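PDB 3BL4: uncharacterized protein from Arthrobacter sp., which is of unknown function but belongs to a domain family of the STAS clan and is found as a dimer of two copies. Local coordinates for residues G17-G20 / I21-T25; R39-L42 / R43-L47; T62-V65 / S66-A69; N96-L99 / G100-V104. All coordinates share one frame; numbering follows the deposited sequence.

Interaction 1 (G17-G20 / I21-T25)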
loop_
_atom_site.group_PDB
_atom_site.type_symbol
_atom_site.label_atom_id
_atom_site.label_comp_id
_atom_site.label_asym_id
_atom_site.label_seq_id
_atom_site.Cartn_x
_atom_site.Cartn_y
_atom_site.Cartn_z
ATOM N N GLY A 17 -15.592 -3.746 19.459
ATOM C CA GLY A 17 -15.789 -3.431 20.868
ATOM C C GLY A 17 -17.138 -2.810 21.164
ATOM O O GLY A 17 -17.841 -2.335 20.260
ATOM N N GLY A 18 -17.500 -2.825 22.447
ATOM C CA GLY A 18 -18.668 -2.093 22.947
ATOM C C GLY A 18 -18.493 -0.586 22.809
ATOM O O GLY A 18 -19.472 0.138 22.682
ATOM N N ASP A 19 -17.244 -0.121 22.822
ATOM C CA ASP A 19 -16.913 1.279 22.508
ATOM C C ASP A 19 -17.118 1.649 21.030
ATOM O O ASP A 19 -16.890 2.799 20.656
ATOM C CB ASP A 19 -15.463 1.613 22.935
ATOM C CG ASP A 19 -14.422 0.671 22.328
ATOM O OD1 ASP A 19 -14.773 -0.142 21.446
ATOM O OD2 ASP A 19 -13.243 0.745 22.743
ATOM N N GLY A 20 -17.515 0.682 20.199
ATOM C CA GLY A 20 -17.781 0.919 18.774
ATOM C C GLY A 20 -16.546 0.975 17.894
ATOM O O GLY A 20 -16.623 1.350 16.725
ATOM N N ILE A 21 -15.401 0.596 18.449
ATOM C CA ILE A 21 -14.142 0.612 17.711
ATOM C C ILE A 21 -13.779 -0.814 17.302
ATOM O O ILE A 21 -13.838 -1.710 18.124
ATOM C CB ILE A 21 -13.053 1.288 18.569
ATOM C CG1 ILE A 21 -13.331 2.793 18.603
ATOM C CG2 ILE A 21 -11.695 1.017 18.023
ATOM C CD1 ILE A 21 -12.624 3.529 19.696
ATOM N N LEU A 22 -13.458 -1.018 16.025
ATOM C CA LEU A 22 -12.901 -2.294 15.552
ATOM C C LEU A 22 -11.431 -2.401 15.917
ATOM O O LEU A 22 -10.702 -1.425 15.806
ATOM C CB LEU A 22 -13.012 -2.430 14.029
ATOM C CG LEU A 22 -14.381 -2.561 13.362
ATOM C CD1 LEU A 22 -14.326 -2.042 11.925
ATOM C CD2 LEU A 22 -14.871 -3.986 13.397
ATOM N N ARG A 23 -11.003 -3.589 16.347
ATOM C CA ARG A 23 -9.591 -3.857 16.598
ATOM C C ARG A 23 -9.156 -5.079 15.814
ATOM O O ARG A 23 -9.668 -6.180 16.034
ATOM C CB ARG A 23 -9.337 -4.047 18.096
ATOM C CG ARG A 23 -9.605 -2.763 18.831
ATOM C CD ARG A 23 -9.446 -2.830 20.326
ATOM N NE ARG A 23 -10.080 -1.643 20.906
ATOM C CZ ARG A 23 -9.738 -1.076 22.056
ATOM N NH1 ARG A 23 -8.746 -1.562 22.787
ATOM N NH2 ARG A 23 -10.392 0.007 22.472
ATOM N N LEU A 24 -8.227 -4.861 14.886
ATOM C CA LEU A 24 -7.640 -5.926 14.074
ATOM C C LEU A 24 -6.177 -6.176 14.456
ATOM O O LEU A 24 -5.354 -5.267 14.447
ATOM C CB LEU A 24 -7.734 -5.566 12.586
ATOM C CG LEU A 24 -7.114 -6.534 11.566
ATOM C CD1 LEU A 24 -7.773 -7.920 11.579
ATOM C CD2 LEU A 24 -7.139 -5.904 10.174
ATOM N N THR A 25 -5.858 -7.429 14.765
ATOM C CA THR A 25 -4.479 -7.827 14.970
ATOM C C THR A 25 -3.919 -8.246 13.621
ATOM O O THR A 25 -4.274 -9.299 13.088
ATOM C CB THR A 25 -4.362 -8.955 16.017
ATOM O OG1 THR A 25 -4.584 -8.394 17.313
ATOM C CG2 THR A 25 -2.973 -9.580 15.999
HETATM O O HOH W 1 -12.665 -1.814 20.999
#
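Asp19 reaches across a tight hairpin to Ile21 and Arg23, crossing both side chains at about a right angle. The hairpin is a type I beta turn from Gly17 to Gly20 with a classic G1 bulge: Gly20 N bonds back to Gly17 O, while Gly17 N donates to Ile21 O over 3.0 Å. Gly20 has the positive phi of the bulge, a conformation glycine adopts easily; at Gly17 a beta carbon would run into Asp19 OD1. The aspartate owes its reach to a first torsion that sets CG between its backbone N and carbonyl carbon (chi1 55°), folding the carboxylate back over the turn. Its OD1 takes the backbone Ile21 N at 3.1 Å, closing an Asx turn in which the donor stands above the carboxylate plane, 52° out of it. The other oxygen, OD2, lies obliquely to the guanidinium of Arg23, whose chain runs extended from CG to NE and so brings NH2 back from the strand to the turn. This salt bridge spans 3.0 Å between Asp19 OD2 and Arg23 NH2, but its hydrogen bond is weak and bent, with the two planes 29° apart. Leu22, between the two residues that meet the aspartate, points away from the turn and packs on helix 34-48, as suits an apolar residue. Ile21 and Arg23 also pack on Leu121 and Leu118 of the second subunit. A water ties turn to strand, donating to Asp19 OD1 at 2.7 Å and to Ile21 O at 3.1 Å.

Interaction 2 (R39-L42 / R43-L47); sequences RAML and RVNQL
Met41, present as selenomethionine, lies one helical turn before Asn45 and close to Val44; Met41 and Val44 are buried and belong to the packed side of helix 34-48. The chain of Met41 bends at chi2 and chi3, with SE 4.4 Å from Val44 CB and CG 3.8 Å from Asn45 ND2. Val44 presses closer on the backbone, its CG2 3.3 Å from Ala40 O, and a compact apolar valine suits this buried face. Beneath them run ordinary i to i+4 bonds, such as Asn45 N to Met41 O at 3.0 Å. Ala40 and Val44 face Leu24 and Leu22 of strand 22-25, so this face of the helix packs on the sheet in the beta-alpha-beta unit of strand 22-25, helix 34-48 and strand 53-58. Leu42, Gln46 and Arg39, by contrast, are exposed to solvent. There Leu42 CD1 is 3.9 Å from Gln46 NE2, an apolar branch beside the amide nitrogen; the two side chains cross at a slant. Arg43 keeps CG beside its backbone N (chi1 -60°), 3.3 Å from Arg39 O; farther out its chain curls, and NH2 bonds to Thr10 O. Arg39 pairs instead with Asp36. The amide of Asn45 spends both its ends on the second subunit, OD1 accepting from Gln78 N and ND2 donating to Pro76 O. With an alanine here, Gln78 N and Pro76 O of the second subunit would probably lose their mates, and a gap would open beside Met41. A small amide that donates and accepts at once matches a backbone N-H and a carbonyl together, giving the dimer interface a polar link beside its apolar packing.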
loop_
_atom_site.group_PDB
_atom_site.type_symbol
_atom_site.label_atom_id
_atom_site.label_comp_id
_atom_site.label_asym_id
_atom_site.label_seq_id
_atom_site.Cartn_x
_atom_site.Cartn_y
_atom_site.Cartn_z
ATOM N N ARG A 39 -7.418 -10.761 3.092
ATOM C CA ARG A 39 -8.312 -11.599 3.869
ATOM C C ARG A 39 -8.700 -10.886 5.153
ATOM O O ARG A 39 -9.843 -10.963 5.581
ATOM C CB ARG A 39 -7.673 -12.950 4.192
ATOM C CG ARG A 39 -8.652 -13.987 4.788
ATOM C CD ARG A 39 -8.198 -15.434 4.522
ATOM N NE ARG A 39 -6.765 -15.636 4.817
ATOM C CZ ARG A 39 -5.812 -15.967 3.932
ATOM N NH1 ARG A 39 -6.083 -16.188 2.642
ATOM N NH2 ARG A 39 -4.557 -16.091 4.350
ATOM N N ALA A 40 -7.746 -10.183 5.757
ATOM C CA ALA A 40 -8.014 -9.445 6.984
ATOM C C ALA A 40 -9.092 -8.388 6.775
ATOM O O ALA A 40 -9.941 -8.215 7.636
ATOM C CB ALA A 40 -6.736 -8.814 7.535
HETATM N N MSE A 41 -9.061 -7.690 5.637
HETATM C CA MSE A 41 -10.063 -6.663 5.359
HETATM C C MSE A 41 -11.414 -7.304 5.031
HETATM O O MSE A 41 -12.462 -6.749 5.385
HETATM C CB MSE A 41 -9.624 -5.740 4.226
HETATM C CG MSE A 41 -10.632 -4.619 3.933
HETATM SE SE MSE A 41 -10.717 -3.311 5.370
HETATM C CE MSE A 41 -9.236 -2.338 4.916
ATOM N N LEU A 42 -11.391 -8.466 4.373
ATOM C CA LEU A 42 -12.626 -9.201 4.075
ATOM C C LEU A 42 -13.356 -9.526 5.364
ATOM O O LEU A 42 -14.545 -9.328 5.453
ATOM C CB LEU A 42 -12.360 -10.498 3.292
ATOM C CG LEU A 42 -13.582 -11.405 3.094
ATOM C CD1 LEU A 42 -14.657 -10.681 2.305
ATOM C CD2 LEU A 42 -13.195 -12.715 2.397
ATOM N N ARG A 43 -12.619 -10.011 6.358
ATOM C CA ARG A 43 -13.183 -10.361 7.660
ATOM C C ARG A 43 -13.726 -9.139 8.410
ATOM O O ARG A 43 -14.728 -9.238 9.102
ATOM C CB ARG A 43 -12.143 -11.085 8.529
ATOM C CG ARG A 43 -11.588 -12.400 7.950
ATOM C CD ARG A 43 -12.678 -13.432 7.581
ATOM N NE ARG A 43 -13.494 -13.822 8.734
ATOM C CZ ARG A 43 -13.114 -14.657 9.710
ATOM N NH1 ARG A 43 -11.915 -15.243 9.718
ATOM N NH2 ARG A 43 -13.950 -14.908 10.707
ATOM N N VAL A 44 -13.041 -8.010 8.299
ATOM C CA VAL A 44 -13.528 -6.748 8.869
ATOM C C VAL A 44 -14.874 -6.373 8.261
ATOM O O VAL A 44 -15.803 -5.975 8.975
ATOM C CB VAL A 44 -12.563 -5.587 8.592
ATOM C CG1 VAL A 44 -13.260 -4.243 8.841
ATOM C CG2 VAL A 44 -11.279 -5.730 9.423
ATOM N N ASN A 45 -14.960 -6.482 6.938
ATOM C CA ASN A 45 -16.175 -6.133 6.202
ATOM C C ASN A 45 -17.304 -7.089 6.525
ATOM O O ASN A 45 -18.414 -6.646 6.720
ATOM C CB ASN A 45 -15.926 -6.081 4.679
ATOM C CG ASN A 45 -15.050 -4.898 4.260
ATOM O OD1 ASN A 45 -15.020 -3.868 4.936
ATOM N ND2 ASN A 45 -14.333 -5.046 3.137
ATOM N N GLN A 46 -17.017 -8.384 6.601
ATOM C CA GLN A 46 -18.044 -9.367 6.954
ATOM C C GLN A 46 -18.579 -9.141 8.375
ATOM O O GLN A 46 -19.774 -9.291 8.622
ATOM C CB GLN A 46 -17.503 -10.786 6.813
ATOM C CG GLN A 46 -17.205 -11.207 5.383
ATOM C CD GLN A 46 -16.604 -12.614 5.297
ATOM O OE1 GLN A 46 -15.920 -13.067 6.213
ATOM N NE2 GLN A 46 -16.880 -13.311 4.195
ATOM N N LEU A 47 -17.705 -8.759 9.301
ATOM C CA LEU A 47 -18.123 -8.493 10.682
ATOM C C LEU A 47 -18.977 -7.244 10.752
ATOM O O LEU A 47 -19.937 -7.205 11.497
ATOM C CB LEU A 47 -16.904 -8.362 11.606
ATOM C CG LEU A 47 -17.109 -7.926 13.055
ATOM C CD1 LEU A 47 -18.124 -8.831 13.735
ATOM C CD2 LEU A 47 -15.790 -7.936 13.795
#

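Interaction 3 (T62-V65 / S66-A69); sequences TADV and SRGA
Thr62 O takes two hydrogens, one from a water at 2.7 Å and a weak one from Val65 N; the same water accepts from Ser66 N at 2.8 Å, bridging the two residues at the start of the helix. Thr62 OG1 adds a nearly straight capping bond, accepting from Asp64 N at 3.2 Å in an ST turn. A threonine suits this place because its hydroxyl supplies the acceptor that an N-H at a helix start lacks. The chain thus enters helix 64-73 with a capped N terminus, and regular bonds take over: Gly68 N donates to Asp64 O, and Ala69 N to Val65 O at 3.0 Å. On the outer face Arg67 runs extended from CG to NE back toward Ala63, and the methyl CB of Ala63 lies against one face of the guanidinium, offset toward its rim, 3.5 Å from CZ. Asp64 OD1 meets the edge of that group instead, 3.4 Å from NH1, in a long, weak salt bridge with the two planes 47° apart. Ser66 OG bonds to Asp91 of the second subunit, while Val65 and Ala69 pack on its Leu94.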
loop_
_atom_site.group_PDB
_atom_site.type_symbol
_atom_site.label_atom_id
_atom_site.label_comp_id
_atom_site.label_asym_id
_atom_site.label_seq_id
_atom_site.Cartn_x
_atom_site.Cartn_y
_atom_site.Cartn_z
ATOM N N THR A 62 3.371 -8.358 18.850
ATOM C CA THR A 62 4.545 -9.209 19.024
ATOM C C THR A 62 5.757 -8.518 18.410
ATOM O O THR A 62 5.629 -7.775 17.436
ATOM C CB THR A 62 4.346 -10.596 18.340
ATOM O OG1 THR A 62 5.572 -11.330 18.355
ATOM C CG2 THR A 62 3.886 -10.449 16.890
ATOM N N ALA A 63 6.931 -8.779 18.974
ATOM C CA ALA A 63 8.178 -8.240 18.461
ATOM C C ALA A 63 8.532 -8.800 17.077
ATOM O O ALA A 63 9.367 -8.239 16.374
ATOM C CB ALA A 63 9.298 -8.510 19.442
ATOM N N ASP A 64 7.886 -9.890 16.688
ATOM C CA ASP A 64 8.134 -10.532 15.398
ATOM C C ASP A 64 7.534 -9.799 14.200
ATOM O O ASP A 64 7.919 -10.065 13.055
ATOM C CB ASP A 64 7.618 -11.968 15.423
ATOM C CG ASP A 64 8.296 -12.806 16.484
ATOM O OD1 ASP A 64 9.455 -12.487 16.859
ATOM O OD2 ASP A 64 7.660 -13.778 16.949
ATOM N N VAL A 65 6.605 -8.879 14.447
ATOM C CA VAL A 65 6.024 -8.102 13.366
ATOM C C VAL A 65 7.083 -7.196 12.733
ATOM O O VAL A 65 7.258 -7.205 11.508
ATOM C CB VAL A 65 4.800 -7.290 13.829
ATOM C CG1 VAL A 65 4.370 -6.329 12.748
ATOM C CG2 VAL A 65 3.652 -8.239 14.195
ATOM N N SER A 66 7.812 -6.438 13.552
ATOM C CA SER A 66 8.771 -5.490 12.994
ATOM C C SER A 66 9.904 -6.240 12.337
ATOM O O SER A 66 10.459 -5.799 11.328
ATOM C CB SER A 66 9.308 -4.531 14.057
ATOM O OG SER A 66 8.318 -3.578 14.420
ATOM N N ARG A 67 10.230 -7.393 12.905
ATOM C CA ARG A 67 11.266 -8.247 12.356
ATOM C C ARG A 67 10.898 -8.755 10.964
ATOM O O ARG A 67 11.753 -8.830 10.090
ATOM C CB ARG A 67 11.580 -9.375 13.340
ATOM C CG ARG A 67 12.392 -8.868 14.555
ATOM C CD ARG A 67 12.132 -9.692 15.807
ATOM N NE ARG A 67 12.593 -9.032 17.026
ATOM C CZ ARG A 67 12.432 -9.523 18.252
ATOM N NH1 ARG A 67 11.822 -10.684 18.426
ATOM N NH2 ARG A 67 12.896 -8.862 19.315
ATOM N N GLY A 68 9.627 -9.074 10.750
ATOM C CA GLY A 68 9.128 -9.425 9.416
ATOM C C GLY A 68 9.157 -8.227 8.485
ATOM O O GLY A 68 9.486 -8.360 7.312
ATOM N N ALA A 69 8.809 -7.051 9.002
ATOM C CA ALA A 69 8.802 -5.822 8.201
ATOM C C ALA A 69 10.173 -5.608 7.598
ATOM O O ALA A 69 10.302 -5.396 6.390
ATOM C CB ALA A 69 8.405 -4.609 9.058
HETATM O O HOH W 2 6.964 -5.817 16.157
#

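Interaction 4 (N96-L99 / G100-V104); sequences NFFL and GINAV
Phe98 has CG anti to the backbone N (chi1 -175°), while Asn102, one turn on, keeps its CG beside the backbone N (chi1 -74°), a pairing of torsions that brings the amide over the ring. Asn102 ND2 stands over the centre of one face of Phe98, 3.7 Å above the plane, with amide and ring 57° apart. The same nitrogen makes a weak bond of 3.2 Å to Phe98 O, but its stronger partner is Ala37 O of the second subunit. Phe98 is buried, touching Leu84 of strand 79-85 and meeting the ring of Trp26 of the second subunit. A serine in its place would probably open a gap beside Leu84 and that Trp26 and take away the surface over which the Asn102 amide lies. Phe97 and Ile101 repeat the spacing on a neighbouring face: their side chains lie side by side, and Ile101 CG1 sits over one face of the ring in a CH-pi contact, 4.3 Å from the centroid. Ile101 also meets its own copy in the second subunit. Gly100 N bonds to Asn96 O at 2.8 Å, and a beta carbon here would clash with that oxygen, so glycine fits. At the end a water links Leu99 O to Val104 N, while Leu99 CD2 lies 4.2 Å from Val104 CG2. The positive phi at Ala103 and the bond of its N to Leu99 O are those of an alpha-L C-cap, with a water where the 6-to-1 bond of a Schellman motif would lie, ending the helix of the beta-alpha-beta unit from strand 79-85 to strand 108-111.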
loop_
_atom_site.group_PDB
_atom_site.type_symbol
_atom_site.label_atom_id
_atom_site.label_comp_id
_atom_site.label_asym_id
_atom_site.label_seq_id
_atom_site.Cartn_x
_atom_site.Cartn_y
_atom_site.Cartn_z
ATOM N N ASN A 96 -0.379 3.739 -5.084
ATOM C CA ASN A 96 -0.327 3.261 -3.703
ATOM C C ASN A 96 -0.129 1.751 -3.592
ATOM O O ASN A 96 0.577 1.283 -2.699
ATOM C CB ASN A 96 -1.588 3.669 -2.952
ATOM C CG ASN A 96 -1.686 5.175 -2.760
ATOM O OD1 ASN A 96 -0.704 5.893 -2.936
ATOM N ND2 ASN A 96 -2.879 5.655 -2.406
ATOM N N PHE A 97 -0.739 0.996 -4.491
ATOM C CA PHE A 97 -0.496 -0.438 -4.558
ATOM C C PHE A 97 0.988 -0.718 -4.804
ATOM O O PHE A 97 1.649 -1.367 -3.992
ATOM C CB PHE A 97 -1.339 -1.058 -5.671
ATOM C CG PHE A 97 -1.308 -2.543 -5.685
ATOM C CD1 PHE A 97 -2.126 -3.269 -4.839
ATOM C CD2 PHE A 97 -0.474 -3.222 -6.552
ATOM C CE1 PHE A 97 -2.091 -4.662 -4.851
ATOM C CE2 PHE A 97 -0.429 -4.606 -6.564
ATOM C CZ PHE A 97 -1.234 -5.321 -5.713
ATOM N N PHE A 98 1.516 -0.186 -5.904
ATOM C CA PHE A 98 2.905 -0.405 -6.313
ATOM C C PHE A 98 3.895 -0.059 -5.177
ATOM O O PHE A 98 4.785 -0.836 -4.855
ATOM C CB PHE A 98 3.189 0.453 -7.565
ATOM C CG PHE A 98 4.560 0.232 -8.178
ATOM C CD1 PHE A 98 4.752 -0.756 -9.128
ATOM C CD2 PHE A 98 5.640 1.042 -7.821
ATOM C CE1 PHE A 98 6.000 -0.963 -9.677
ATOM C CE2 PHE A 98 6.879 0.840 -8.360
ATOM C CZ PHE A 98 7.068 -0.162 -9.298
ATOM N N LEU A 99 3.704 1.111 -4.583
ATOM C CA LEU A 99 4.576 1.627 -3.549
ATOM C C LEU A 99 4.385 0.907 -2.232
ATOM O O LEU A 99 5.312 0.840 -1.417
ATOM C CB LEU A 99 4.326 3.125 -3.348
ATOM C CG LEU A 99 4.691 4.076 -4.507
ATOM C CD1 LEU A 99 4.378 5.530 -4.115
ATOM C CD2 LEU A 99 6.155 3.953 -4.889
ATOM N N GLY A 100 3.166 0.424 -2.003
ATOM C CA GLY A 100 2.864 -0.406 -0.859
ATOM C C GLY A 100 3.622 -1.717 -0.928
ATOM O O GLY A 100 4.205 -2.154 0.067
ATOM N N ILE A 101 3.620 -2.335 -2.107
ATOM C CA ILE A 101 4.342 -3.597 -2.327
ATOM C C ILE A 101 5.854 -3.410 -2.217
ATOM O O ILE A 101 6.527 -4.176 -1.556
ATOM C CB ILE A 101 4.047 -4.218 -3.716
ATOM C CG1 ILE A 101 2.548 -4.496 -3.904
ATOM C CG2 ILE A 101 4.833 -5.493 -3.890
ATOM C CD1 ILE A 101 1.906 -5.155 -2.752
ATOM N N ASN A 102 6.370 -2.365 -2.845
ATOM C CA ASN A 102 7.807 -2.217 -3.032
ATOM C C ASN A 102 8.575 -1.392 -1.996
ATOM O O ASN A 102 9.800 -1.454 -1.937
ATOM C CB ASN A 102 8.058 -1.733 -4.462
ATOM C CG ASN A 102 7.849 -2.851 -5.478
ATOM O OD1 ASN A 102 8.507 -3.893 -5.397
ATOM N ND2 ASN A 102 6.912 -2.663 -6.401
ATOM N N ALA A 103 7.873 -0.633 -1.177
ATOM C CA ALA A 103 8.461 -0.022 0.006
ATOM C C ALA A 103 9.814 0.637 -0.263
ATOM O O ALA A 103 10.828 0.231 0.288
ATOM C CB ALA A 103 8.582 -1.074 1.123
ATOM N N VAL A 104 9.815 1.664 -1.098
ATOM C CA VAL A 104 11.042 2.360 -1.498
ATOM C C VAL A 104 11.342 3.478 -0.497
ATOM O O VAL A 104 10.423 4.004 0.116
ATOM C CB VAL A 104 10.908 2.967 -2.921
ATOM C CG1 VAL A 104 10.583 1.872 -3.940
ATOM C CG2 VAL A 104 9.826 4.052 -2.950
HETATM O O HOH W 3 7.160 2.837 -1.409
#

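All four contacts are local and follow one another along the chain, so none nests in or crosses another. Interaction 1 closes the hairpin loop between strands 14-16 and 22-25. Interaction 2 lies in helix 34-48, which follows strand 22-25, and the two touch: Leu22 and Leu24 pack on Ala40, Val44 and Leu47. Interaction 3 caps the start of helix 64-73, and interaction 4 ends helix 92-102 where the chain turns toward strand 108-111. Every one of the four meets the second subunit. Interactions 2 and 4, about 11 Å apart at their nearest atoms within one chain, meet across the dimer, where Ala40 and Met41 pack on Phe98 and Asn102 of the second subunit.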